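Local structure of NF-kappa-B inhibitor beta (Mus musculus, 1OY3) at residues T11-A16 against P23-L28; Y37-N42 against A67-L72; E201-S206 against L234-I239; M173-R178 against L208-K213; G56-V61 against A90-C95. The protein inhibits NF-kappa-B by binding it and trapping it in the cytoplasm, although its unphosphorylated, resynthesized form can accompany NF-kappa-B into the nucleus. All blocks are in the same frame, centred on the assembly; numbering follows the deposited sequence.

Contact 1 of 5, residues T11-A16 against P23-L28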
# COMPACT_ATOMS: atom_id res chain seq x y z
N THR C 11 1.14 0.90 25.17
CA THR C 11 0.65 0.64 26.51
C THR C 11 1.25 -0.67 27.02
O THR C 11 2.07 -1.29 26.34
CB THR C 11 -0.87 0.52 26.54
OG1 THR C 11 -1.25 -0.74 25.97
CG2 THR C 11 -1.52 1.65 25.75
N ALA C 12 0.83 -1.10 28.20
CA ALA C 12 1.32 -2.34 28.78
C ALA C 12 0.98 -3.51 27.85
O ALA C 12 1.71 -4.50 27.78
CB ALA C 12 0.71 -2.56 30.16
N LEU C 13 -0.13 -3.39 27.13
CA LEU C 13 -0.54 -4.42 26.19
C LEU C 13 0.47 -4.53 25.05
O LEU C 13 1.03 -5.60 24.83
CB LEU C 13 -1.91 -4.13 25.60
CG LEU C 13 -3.09 -4.98 26.08
CD1 LEU C 13 -4.20 -4.87 25.06
CD2 LEU C 13 -2.68 -6.43 26.25
N HIS C 14 0.70 -3.42 24.35
CA HIS C 14 1.65 -3.41 23.23
C HIS C 14 2.97 -4.03 23.64
O HIS C 14 3.55 -4.83 22.90
CB HIS C 14 1.94 -1.98 22.73
CG HIS C 14 0.76 -1.30 22.11
ND1 HIS C 14 -0.18 -0.61 22.84
CD2 HIS C 14 0.37 -1.19 20.81
CE1 HIS C 14 -1.09 -0.10 22.03
NE2 HIS C 14 -0.78 -0.44 20.79
N LEU C 15 3.44 -3.67 24.83
CA LEU C 15 4.70 -4.18 25.32
C LEU C 15 4.63 -5.66 25.68
O LEU C 15 5.64 -6.35 25.64
CB LEU C 15 5.18 -3.36 26.52
CG LEU C 15 5.44 -1.88 26.23
CD1 LEU C 15 5.79 -1.16 27.53
CD2 LEU C 15 6.56 -1.75 25.23
N ALA C 16 3.45 -6.14 26.04
CA ALA C 16 3.31 -7.55 26.39
C ALA C 16 3.56 -8.39 25.13
O ALA C 16 4.20 -9.43 25.20
CB ALA C 16 1.91 -7.84 26.96
N PRO C 23 2.45 -14.92 29.80
CA PRO C 23 1.96 -14.82 31.18
C PRO C 23 1.43 -13.43 31.54
O PRO C 23 0.32 -13.30 32.05
CB PRO C 23 3.18 -15.21 32.00
CG PRO C 23 3.81 -16.27 31.13
CD PRO C 23 3.76 -15.61 29.77
N PHE C 24 2.22 -12.39 31.28
CA PHE C 24 1.76 -11.04 31.59
C PHE C 24 0.61 -10.68 30.66
O PHE C 24 -0.33 -10.00 31.07
CB PHE C 24 2.90 -10.02 31.45
CG PHE C 24 2.58 -8.68 32.07
CD1 PHE C 24 2.08 -8.60 33.37
CD2 PHE C 24 2.78 -7.50 31.35
CE1 PHE C 24 1.78 -7.36 33.95
CE2 PHE C 24 2.49 -6.26 31.92
CZ PHE C 24 1.99 -6.19 33.23
N LEU C 25 0.68 -11.13 29.40
CA LEU C 25 -0.40 -10.85 28.46
C LEU C 25 -1.69 -11.35 29.07
O LEU C 25 -2.67 -10.60 29.16
CB LEU C 25 -0.17 -11.55 27.12
CG LEU C 25 -1.41 -11.49 26.20
CD1 LEU C 25 -1.83 -10.04 26.00
CD2 LEU C 25 -1.12 -12.15 24.86
N ASP C 26 -1.68 -12.60 29.51
CA ASP C 26 -2.87 -13.21 30.12
C ASP C 26 -3.39 -12.35 31.26
O ASP C 26 -4.60 -12.13 31.39
CB ASP C 26 -2.54 -14.62 30.63
CG ASP C 26 -2.34 -15.62 29.51
OD1 ASP C 26 -2.00 -16.78 29.80
OD2 ASP C 26 -2.52 -15.24 28.33
N PHE C 27 -2.46 -11.86 32.08
CA PHE C 27 -2.83 -11.01 33.21
C PHE C 27 -3.58 -9.78 32.69
O PHE C 27 -4.73 -9.55 33.06
CB PHE C 27 -1.57 -10.57 33.95
CG PHE C 27 -1.83 -9.60 35.07
CD1 PHE C 27 -2.52 -10.00 36.21
CD2 PHE C 27 -1.37 -8.29 34.99
CE1 PHE C 27 -2.75 -9.11 37.25
CE2 PHE C 27 -1.60 -7.39 36.03
CZ PHE C 27 -2.29 -7.80 37.16
N LEU C 28 -2.93 -9.01 31.82
CA LEU C 28 -3.54 -7.81 31.26
C LEU C 28 -4.93 -8.10 30.71
O LEU C 28 -5.91 -7.47 31.12
CB LEU C 28 -2.66 -7.23 30.15
CG LEU C 28 -1.41 -6.41 30.52
CD1 LEU C 28 -0.54 -7.19 31.46
CD2 LEU C 28 -0.64 -6.07 29.26
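L28 sets CG anti to its own carbonyl carbon (chi1 -78°), whereas L25 sets CG anti to its backbone N, and both leucines meet helix 12-18 from the neighbouring helix. CD2 of L28 enters between two alanines, 3.9 Å from A12 CB and equally 3.9 Å from A16 CB. L13 completes the leucine cluster: its CD2 touches L28 CD2 at 3.7 Å and L25 CD1 at 3.7 Å, the L13 and L28 side chains sliding past each other in opposite directions. At A16 the side chain is a single methyl, and A16 CA comes within 5.4 Å of L25 CA. This is the antiparallel helix pair of the first ankyrin repeat, with 152° between the segment axes. T11 and H14 form a capping box at its start, the family's Thr-x-Leu-His signature: L13 N donates to T11 OG1 at 3.1 Å, and T11 N reaches H14 ND1 at 3.1 Å from 35° out of the ring plane. H14 NE2 also bonds to Q46 O, tying the cap to the next repeat. F24, bordering A12 and A16, also meets aromatic side chains of another protein chain.

Contact 2 of 5, residues Y37-N42 against A67-L72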
# COMPACT_ATOMS: atom_id res chain seq x y z
N TYR C 37 -9.39 -0.37 26.00
CA TYR C 37 -7.97 -0.48 26.25
C TYR C 37 -7.32 -1.40 25.22
O TYR C 37 -6.18 -1.19 24.82
CB TYR C 37 -7.73 -1.04 27.66
CG TYR C 37 -6.28 -1.15 28.07
CD1 TYR C 37 -5.49 -0.02 28.25
CD2 TYR C 37 -5.71 -2.40 28.31
CE1 TYR C 37 -4.16 -0.13 28.67
CE2 TYR C 37 -4.38 -2.52 28.73
CZ TYR C 37 -3.61 -1.38 28.91
OH TYR C 37 -2.31 -1.51 29.33
N LEU C 38 -8.05 -2.42 24.79
CA LEU C 38 -7.53 -3.36 23.80
C LEU C 38 -7.21 -2.70 22.47
O LEU C 38 -6.20 -3.02 21.84
CB LEU C 38 -8.52 -4.50 23.54
CG LEU C 38 -8.64 -5.62 24.57
CD1 LEU C 38 -9.71 -6.60 24.13
CD2 LEU C 38 -7.30 -6.32 24.71
N ASP C 39 -8.06 -1.78 22.03
CA ASP C 39 -7.85 -1.13 20.74
C ASP C 39 -6.98 0.12 20.71
O ASP C 39 -6.87 0.77 19.67
CB ASP C 39 -9.21 -0.82 20.10
CG ASP C 39 -10.05 -2.07 19.87
OD1 ASP C 39 -9.48 -3.09 19.41
OD2 ASP C 39 -11.26 -2.03 20.16
N LEU C 40 -6.36 0.46 21.83
CA LEU C 40 -5.51 1.63 21.87
C LEU C 40 -4.40 1.48 20.84
O LEU C 40 -3.77 0.44 20.75
CB LEU C 40 -4.91 1.82 23.27
CG LEU C 40 -5.92 2.22 24.36
CD1 LEU C 40 -5.21 2.31 25.70
CD2 LEU C 40 -6.56 3.56 24.00
N GLN C 41 -4.17 2.54 20.07
CA GLN C 41 -3.15 2.52 19.03
C GLN C 41 -1.92 3.34 19.41
O GLN C 41 -2.06 4.50 19.81
CB GLN C 41 -3.73 3.09 17.73
CG GLN C 41 -5.01 2.39 17.28
CD GLN C 41 -5.74 3.15 16.18
OE1 GLN C 41 -6.91 3.51 16.33
NE2 GLN C 41 -5.05 3.40 15.08
N ASN C 42 -0.73 2.76 19.29
CA ASN C 42 0.49 3.50 19.61
C ASN C 42 0.66 4.58 18.54
O ASN C 42 -0.27 4.84 17.78
CB ASN C 42 1.72 2.58 19.63
CG ASN C 42 1.94 1.87 18.32
OD1 ASN C 42 1.40 2.27 17.29
ND2 ASN C 42 2.75 0.82 18.35
N ALA C 67 -10.61 -11.92 23.22
CA ALA C 67 -10.85 -10.87 24.20
C ALA C 67 -11.67 -9.72 23.65
O ALA C 67 -12.08 -8.83 24.40
CB ALA C 67 -9.51 -10.33 24.72
N GLY C 68 -11.91 -9.71 22.34
CA GLY C 68 -12.72 -8.65 21.76
C GLY C 68 -11.98 -7.53 21.05
O GLY C 68 -12.56 -6.46 20.83
N ALA C 69 -10.72 -7.75 20.68
CA ALA C 69 -9.94 -6.73 19.99
C ALA C 69 -10.58 -6.43 18.62
O ALA C 69 -11.02 -7.35 17.92
CB ALA C 69 -8.50 -7.21 19.81
N GLY C 70 -10.65 -5.15 18.27
CA GLY C 70 -11.21 -4.72 17.00
C GLY C 70 -10.40 -5.23 15.83
O GLY C 70 -9.18 -5.06 15.77
N VAL C 71 -11.07 -5.84 14.86
CA VAL C 71 -10.37 -6.41 13.72
C VAL C 71 -10.33 -5.51 12.49
O VAL C 71 -9.68 -5.83 11.49
CB VAL C 71 -11.00 -7.78 13.37
CG1 VAL C 71 -12.29 -7.59 12.58
CG2 VAL C 71 -10.02 -8.62 12.62
N LEU C 72 -11.01 -4.37 12.55
CA LEU C 72 -11.03 -3.44 11.42
C LEU C 72 -10.16 -2.22 11.68
O LEU C 72 -9.92 -1.43 10.77
CB LEU C 72 -12.47 -2.99 11.12
CG LEU C 72 -13.43 -4.06 10.62
CD1 LEU C 72 -14.74 -3.42 10.22
CD2 LEU C 72 -12.83 -4.79 9.43
O HOH W 1 -7.46 -4.15 18.12
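L38 lays its CD1 methyl against the backbone just after helix 58-66, lying 3.3 Å from A67 O and 3.8 Å from A67 CB. Its first torsion (chi1 -77°) places CG beside the backbone N, and the same methyl continues over the following peptide, 3.8 Å from A69 N. The apolar half of the contact is therefore one leucine branch resting mainly on backbone. D39 supplies the polar half. Its OD1 accepts from G70 N at 2.6 Å with an N-H...O angle of 158°, the amide arriving on the syn side and only 15° out of the carboxylate plane. The bond is short, and its acceptor faces a residue with no side chain. These segments are the turns that follow the second helices of ankyrin repeats 1 and 2, where each repeat leads toward the hairpin of the next. G68 ends helix 58-66 in a Schellman motif, and its positive phi favours glycine. Farther along, R101 NH2 bonds to A69 O, so the turn is also held from the third repeat. While OD1 takes the N-H of G70 directly, it reaches the carbonyl of the same residue through a water molecule, which gives D39 OD1 a second donor: the water oxygen lies 2.6 Å from D39 OD1 and 3.1 Å from G70 O, donating to both.

Contact 3 of 5, residues E201-S206 against L234-I239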
# COMPACT_ATOMS: atom_id res chain seq x y z
N GLU C 201 1.66 -9.08 -12.96
CA GLU C 201 2.75 -8.16 -12.66
C GLU C 201 3.75 -8.85 -11.75
O GLU C 201 4.95 -8.66 -11.88
CB GLU C 201 2.22 -6.90 -11.99
CG GLU C 201 1.40 -6.02 -12.91
CD GLU C 201 1.30 -4.59 -12.43
OE1 GLU C 201 0.82 -3.73 -13.20
OE2 GLU C 201 1.72 -4.31 -11.28
N ALA C 202 3.23 -9.68 -10.84
CA ALA C 202 4.06 -10.42 -9.89
C ALA C 202 4.73 -11.63 -10.51
O ALA C 202 5.56 -12.28 -9.88
CB ALA C 202 3.20 -10.86 -8.71
N GLN C 203 4.35 -11.94 -11.76
CA GLN C 203 4.88 -13.09 -12.49
C GLN C 203 4.70 -14.36 -11.63
O GLN C 203 5.50 -15.29 -11.71
CB GLN C 203 6.36 -12.88 -12.84
CG GLN C 203 6.64 -11.65 -13.72
CD GLN C 203 6.09 -11.78 -15.13
OE1 GLN C 203 6.65 -12.49 -15.97
NE2 GLN C 203 4.98 -11.10 -15.40
N ALA C 204 3.66 -14.37 -10.80
CA ALA C 204 3.39 -15.52 -9.95
C ALA C 204 2.35 -16.39 -10.65
O ALA C 204 1.14 -16.23 -10.45
CB ALA C 204 2.89 -15.06 -8.59
N ALA C 205 2.83 -17.30 -11.49
CA ALA C 205 1.97 -18.19 -12.26
C ALA C 205 1.02 -19.05 -11.43
O ALA C 205 -0.15 -19.20 -11.79
CB ALA C 205 2.83 -19.08 -13.16
N SER C 206 1.52 -19.62 -10.34
CA SER C 206 0.71 -20.48 -9.49
C SER C 206 -0.44 -19.69 -8.85
O SER C 206 -1.54 -20.21 -8.66
CB SER C 206 1.56 -21.12 -8.40
OG SER C 206 1.82 -20.21 -7.35
N LEU C 234 3.35 -8.60 -22.60
CA LEU C 234 4.46 -7.66 -22.46
C LEU C 234 5.39 -8.08 -21.32
O LEU C 234 6.35 -7.38 -21.00
CB LEU C 234 3.92 -6.25 -22.18
CG LEU C 234 2.97 -5.67 -23.22
CD1 LEU C 234 2.48 -4.31 -22.76
CD2 LEU C 234 3.69 -5.55 -24.54
N ARG C 235 5.11 -9.22 -20.72
CA ARG C 235 5.92 -9.73 -19.62
C ARG C 235 6.80 -10.86 -20.15
O ARG C 235 6.52 -11.43 -21.20
CB ARG C 235 5.00 -10.26 -18.50
CG ARG C 235 3.91 -9.28 -18.05
CD ARG C 235 4.43 -8.17 -17.14
NE ARG C 235 3.42 -7.13 -16.93
CZ ARG C 235 3.51 -6.16 -16.01
NH1 ARG C 235 4.56 -6.10 -15.20
NH2 ARG C 235 2.56 -5.24 -15.92
N PRO C 236 7.89 -11.19 -19.43
CA PRO C 236 8.82 -12.24 -19.83
C PRO C 236 8.34 -13.69 -19.69
O PRO C 236 8.29 -14.42 -20.68
CB PRO C 236 10.05 -11.95 -18.98
CG PRO C 236 9.44 -11.42 -17.72
CD PRO C 236 8.39 -10.47 -18.25
N ASN C 237 7.99 -14.10 -18.47
CA ASN C 237 7.54 -15.47 -18.21
C ASN C 237 6.36 -15.90 -19.09
O ASN C 237 5.24 -15.41 -18.94
CB ASN C 237 7.16 -15.61 -16.73
CG ASN C 237 6.87 -17.04 -16.34
OD1 ASN C 237 6.57 -17.33 -15.18
ND2 ASN C 237 6.96 -17.95 -17.30
N PRO C 238 6.61 -16.84 -20.01
CA PRO C 238 5.61 -17.38 -20.95
C PRO C 238 4.46 -18.13 -20.29
O PRO C 238 3.34 -18.14 -20.81
CB PRO C 238 6.43 -18.30 -21.85
CG PRO C 238 7.85 -17.78 -21.71
CD PRO C 238 7.92 -17.47 -20.25
N ILE C 239 4.74 -18.76 -19.16
CA ILE C 239 3.74 -19.53 -18.44
C ILE C 239 2.45 -18.75 -18.23
O ILE C 239 1.36 -19.26 -18.50
CB ILE C 239 4.25 -19.96 -17.06
CG1 ILE C 239 5.64 -20.58 -17.19
CG2 ILE C 239 3.28 -20.95 -16.43
CD1 ILE C 239 5.70 -21.79 -18.09
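Q203 offers its amide oxygen OE1 to the backbone of the facing turn, where N237 N donates to it. At 3.3 Å between N237 N and Q203 OE1 the bond is rather long; its N-H...O angle is 141°, and the donor lies nearly along the C=O axis (173°). At the other end of the amide, NE2 is satisfied within its own repeat by V200 O, while packing 3.2 Å from R235 CB. A bend at chi2 (-68°) turns CD of Q203 aside from an extended chain. Both segments are turns linking the two helices of a repeat, in ankyrin repeats 5 and 6, and Q203 sits in a Schellman motif despite not being glycine. E201 and R235 form a long salt bridge, E201 OE1 to R235 NH2 at 3.6 Å. The stronger partner of the carboxylate is R193, whose NH1 forms a salt bridge with E201 OE2. R235 NH2 in turn has a weak hydrogen bond to S231 OG. The guanidinium receives E201 over one face, with CG of E201 3.3 Å from R235 NH2. R235 also packs on a polar side chain of another protein chain. Beyond the polar groups, A205 CB touches I239 CG2 at 3.8 Å.

Contact 4 of 5, residues M173-R178 against L208-K213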
# COMPACT_ATOMS: atom_id res chain seq x y z
N MET C 173 -1.76 -17.87 1.14
CA MET C 173 -2.66 -16.84 1.66
C MET C 173 -3.83 -16.59 0.70
O MET C 173 -4.95 -16.33 1.14
CB MET C 173 -1.93 -15.52 1.91
CG MET C 173 -2.80 -14.50 2.68
SD MET C 173 -3.17 -15.04 4.40
CE MET C 173 -1.64 -14.44 5.19
N VAL C 174 -3.55 -16.68 -0.60
CA VAL C 174 -4.60 -16.48 -1.60
C VAL C 174 -5.66 -17.57 -1.39
O VAL C 174 -6.86 -17.29 -1.44
CB VAL C 174 -4.03 -16.59 -3.04
CG1 VAL C 174 -5.16 -16.60 -4.07
CG2 VAL C 174 -3.11 -15.42 -3.31
N ARG C 175 -5.21 -18.79 -1.13
CA ARG C 175 -6.14 -19.90 -0.90
C ARG C 175 -7.07 -19.63 0.28
O ARG C 175 -8.29 -19.82 0.17
CB ARG C 175 -5.36 -21.21 -0.71
CG ARG C 175 -4.97 -21.87 -2.03
CD ARG C 175 -4.37 -23.25 -1.84
NE ARG C 175 -2.96 -23.18 -1.46
CZ ARG C 175 -1.95 -23.34 -2.31
NH1 ARG C 175 -2.20 -23.58 -3.60
NH2 ARG C 175 -0.70 -23.25 -1.88
N LEU C 176 -6.51 -19.20 1.41
CA LEU C 176 -7.30 -18.88 2.60
C LEU C 176 -8.30 -17.77 2.31
O LEU C 176 -9.46 -17.84 2.72
CB LEU C 176 -6.39 -18.46 3.75
CG LEU C 176 -5.81 -19.53 4.68
CD1 LEU C 176 -5.61 -20.85 3.94
CD2 LEU C 176 -4.50 -19.01 5.25
N LEU C 177 -7.84 -16.73 1.62
CA LEU C 177 -8.72 -15.63 1.28
C LEU C 177 -9.85 -16.10 0.35
O LEU C 177 -11.01 -15.75 0.56
CB LEU C 177 -7.92 -14.50 0.63
CG LEU C 177 -6.97 -13.79 1.61
CD1 LEU C 177 -6.27 -12.64 0.91
CD2 LEU C 177 -7.76 -13.28 2.83
N ARG C 178 -9.49 -16.88 -0.66
CA ARG C 178 -10.47 -17.40 -1.61
C ARG C 178 -11.56 -18.15 -0.84
O ARG C 178 -12.74 -17.79 -0.89
CB ARG C 178 -9.79 -18.35 -2.60
CG ARG C 178 -10.76 -19.13 -3.48
CD ARG C 178 -10.06 -20.32 -4.10
NE ARG C 178 -9.66 -21.29 -3.09
CZ ARG C 178 -8.74 -22.23 -3.26
NH1 ARG C 178 -8.09 -22.33 -4.41
NH2 ARG C 178 -8.46 -23.08 -2.28
N LEU C 208 -1.64 -16.94 -10.24
CA LEU C 208 -2.48 -16.61 -11.39
C LEU C 208 -3.46 -17.76 -11.62
O LEU C 208 -4.66 -17.54 -11.86
CB LEU C 208 -1.62 -16.40 -12.63
CG LEU C 208 -2.33 -16.15 -13.96
CD1 LEU C 208 -3.18 -14.89 -13.87
CD2 LEU C 208 -1.29 -16.03 -15.08
N GLU C 209 -2.95 -18.98 -11.53
CA GLU C 209 -3.78 -20.16 -11.74
C GLU C 209 -4.83 -20.32 -10.65
O GLU C 209 -5.99 -20.59 -10.96
CB GLU C 209 -2.92 -21.43 -11.80
CG GLU C 209 -3.76 -22.70 -11.92
CD GLU C 209 -2.96 -23.87 -12.45
OE1 GLU C 209 -1.95 -24.25 -11.80
OE2 GLU C 209 -3.34 -24.41 -13.51
N LEU C 210 -4.42 -20.16 -9.39
CA LEU C 210 -5.38 -20.28 -8.29
C LEU C 210 -6.54 -19.34 -8.58
O LEU C 210 -7.71 -19.74 -8.55
CB LEU C 210 -4.74 -19.89 -6.95
CG LEU C 210 -3.83 -20.93 -6.29
CD1 LEU C 210 -3.24 -20.36 -4.99
CD2 LEU C 210 -4.62 -22.21 -6.02
N LEU C 211 -6.22 -18.09 -8.87
CA LEU C 211 -7.24 -17.10 -9.18
C LEU C 211 -8.11 -17.58 -10.35
O LEU C 211 -9.34 -17.57 -10.27
CB LEU C 211 -6.59 -15.76 -9.55
CG LEU C 211 -5.91 -15.05 -8.37
CD1 LEU C 211 -5.09 -13.87 -8.87
CD2 LEU C 211 -6.98 -14.60 -7.39
N LEU C 212 -7.45 -18.02 -11.42
CA LEU C 212 -8.18 -18.49 -12.60
C LEU C 212 -9.14 -19.64 -12.31
O LEU C 212 -10.33 -19.56 -12.62
CB LEU C 212 -7.19 -18.87 -13.71
CG LEU C 212 -6.60 -17.64 -14.42
CD1 LEU C 212 -5.48 -18.07 -15.36
CD2 LEU C 212 -7.71 -16.89 -15.18
N LYS C 213 -8.64 -20.70 -11.69
CA LYS C 213 -9.49 -21.84 -11.38
C LYS C 213 -10.68 -21.42 -10.51
O LYS C 213 -11.77 -21.98 -10.64
CB LYS C 213 -8.69 -22.95 -10.70
CG LYS C 213 -7.37 -23.25 -11.40
CD LYS C 213 -7.09 -24.74 -11.56
CE LYS C 213 -6.86 -25.45 -10.24
NZ LYS C 213 -6.45 -26.87 -10.49
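Helix segments 173-178 and 208-213 run almost parallel, 18° apart with axes 10.4 Å from each other, and R175 and L210 have the nearest CA atoms. L210 carries most of the contact. Its CG is anti to the carbonyl carbon (chi1 -77°), and its two methyls meet side chains of the other helix, crossing both arginines at about a right angle. R175, whose chain bends at chi3, touches it twice: R175 CG lies 3.7 Å from L210 CD1, and R175 NH1 lies 3.7 Å from both L210 CD1 and L210 CD2. R178 NH1 reaches the second methyl, 3.8 Å from L210 CD2. These helices are the second helices of ankyrin repeats 4 and 5, and their parallel side-by-side packing is the stacking of consecutive repeats. R175 NE makes a salt bridge with E172 OE2. R175, R178 and L210 also touch a crystal neighbour, so their outer ends may be partly set by the lattice. Closer to the core, V174 meets two leucines loosely: V174 CB is 4.3 Å from L210 CD1, and V174 CG1 is 4.3 Å from L211 CD2. V174 also packs on A165, while L211 rests on P195 and L196 of helix 195-201.

Contact 5 of 5, residues G56-V61 against A90-C95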
# COMPACT_ATOMS: atom_id res chain seq x y z
N GLY C 56 3.41 -12.68 13.63
CA GLY C 56 2.96 -13.98 13.15
C GLY C 56 2.67 -14.97 14.26
O GLY C 56 2.88 -16.17 14.10
N GLU C 57 2.17 -14.47 15.39
CA GLU C 57 1.86 -15.33 16.54
C GLU C 57 0.36 -15.69 16.58
O GLU C 57 -0.44 -14.97 17.18
CB GLU C 57 2.27 -14.62 17.82
CG GLU C 57 3.77 -14.39 17.93
CD GLU C 57 4.17 -13.60 19.16
OE1 GLU C 57 5.33 -13.72 19.59
OE2 GLU C 57 3.32 -12.84 19.68
N ALA C 58 -0.00 -16.81 15.97
CA ALA C 58 -1.39 -17.26 15.90
C ALA C 58 -2.06 -17.42 17.25
O ALA C 58 -3.25 -17.14 17.40
CB ALA C 58 -1.49 -18.58 15.11
N SER C 59 -1.29 -17.87 18.23
CA SER C 59 -1.84 -18.05 19.55
C SER C 59 -2.17 -16.70 20.18
O SER C 59 -3.22 -16.51 20.78
CB SER C 59 -0.85 -18.82 20.42
OG SER C 59 -1.36 -19.00 21.72
N THR C 60 -1.26 -15.74 20.01
CA THR C 60 -1.46 -14.41 20.57
C THR C 60 -2.59 -13.65 19.88
O THR C 60 -3.30 -12.86 20.50
CB THR C 60 -0.15 -13.60 20.49
OG1 THR C 60 0.88 -14.32 21.18
CG2 THR C 60 -0.33 -12.22 21.12
N VAL C 61 -2.78 -13.91 18.59
CA VAL C 61 -3.83 -13.24 17.85
C VAL C 61 -5.20 -13.73 18.34
O VAL C 61 -6.15 -12.95 18.40
CB VAL C 61 -3.69 -13.47 16.33
CG1 VAL C 61 -4.97 -13.05 15.61
CG2 VAL C 61 -2.49 -12.67 15.80
N ALA C 90 1.77 -14.57 7.39
CA ALA C 90 1.29 -15.15 8.65
C ALA C 90 -0.01 -15.90 8.40
O ALA C 90 -1.09 -15.49 8.86
CB ALA C 90 1.07 -14.04 9.68
N HIS C 91 0.10 -17.00 7.67
CA HIS C 91 -1.03 -17.84 7.31
C HIS C 91 -1.94 -18.26 8.47
O HIS C 91 -3.17 -18.14 8.37
CB HIS C 91 -0.54 -19.10 6.61
CG HIS C 91 0.27 -18.83 5.39
ND1 HIS C 91 -0.21 -18.12 4.32
CD2 HIS C 91 1.55 -19.16 5.08
CE1 HIS C 91 0.73 -18.02 3.40
NE2 HIS C 91 1.81 -18.64 3.84
N THR C 92 -1.33 -18.76 9.55
CA THR C 92 -2.11 -19.20 10.69
C THR C 92 -2.86 -18.04 11.36
O THR C 92 -3.99 -18.19 11.82
CB THR C 92 -1.22 -19.96 11.71
OG1 THR C 92 -0.08 -19.16 12.04
CG2 THR C 92 -0.75 -21.27 11.12
N CYS C 93 -2.23 -16.86 11.41
CA CYS C 93 -2.89 -15.69 12.00
C CYS C 93 -4.13 -15.30 11.21
O CYS C 93 -5.19 -14.98 11.78
CB CYS C 93 -1.92 -14.51 12.03
SG CYS C 93 -0.56 -14.68 13.20
N ALA C 94 -4.01 -15.34 9.88
CA ALA C 94 -5.13 -14.98 9.02
C ALA C 94 -6.29 -15.93 9.27
O ALA C 94 -7.45 -15.54 9.27
CB ALA C 94 -4.71 -15.04 7.54
N CYS C 95 -5.93 -17.20 9.48
CA CYS C 95 -6.90 -18.25 9.73
C CYS C 95 -7.70 -17.99 11.02
O CYS C 95 -8.93 -18.16 11.07
CB CYS C 95 -6.14 -19.58 9.79
SG CYS C 95 -7.19 -21.01 9.78
O HOH W 2 0.85 -16.73 11.32
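Ankyrin repeats 2 and 3 stack here through the starts of their second helices, 58-66 and 91-97, with E57 and A90 at the N-cap positions. C93 is the main wedge. Its SG, placed beside the backbone N by chi1 -70°, nestles against the turn entering the opposing helix, 3.4 Å from G56 C and 3.5 Å from E57 N. The same sulfur meets V61 CG2 at 3.8 Å, so it touches both backbone and a methyl. V61 also packs on L49 and A52 of helix 48-55, joining this interface to the interior of its own repeat. G56 closes the preceding helix in a Schellman motif, its positive phi favouring glycine, and its CA packs 4.0 Å from A90 CB. The backbones are closest between A58 CA and C93 CA, at 4.5 Å. Toward the outside, T92 turns its hydroxyl between backbone N and carbonyl carbon (chi1 52°), and OG1 lies 3.4 Å from A58 CB. One water bridges the two turns: it bonds weakly to G56 O, sits 2.7 Å from T92 OG1, and accepts from the first-turn amide C93 N at 3.1 Å.

How the contacts relate
The five contacts sample one elongated ankyrin stack, with contacts 1 and 3 farthest apart, their centres about 45 Å from each other on opposite sides of the chain's centre. Contact 1 lies within a repeat, whereas the other four join consecutive repeats. Contacts 1 and 2 touch directly, L13 CD1 meeting L38 CD2 at 3.4 Å, and contact 1 also reaches contact 5 through L25 CD2 and T60 CG2 at 3.8 Å. M173 SD packs on A94 CB at 3.5 Å, linking contacts 4 and 5 across repeats 3 and 4. Contacts 3 and 4 share helix 205-213. Another protein chain reaches contacts 1, 2 and 3, but not contact 4.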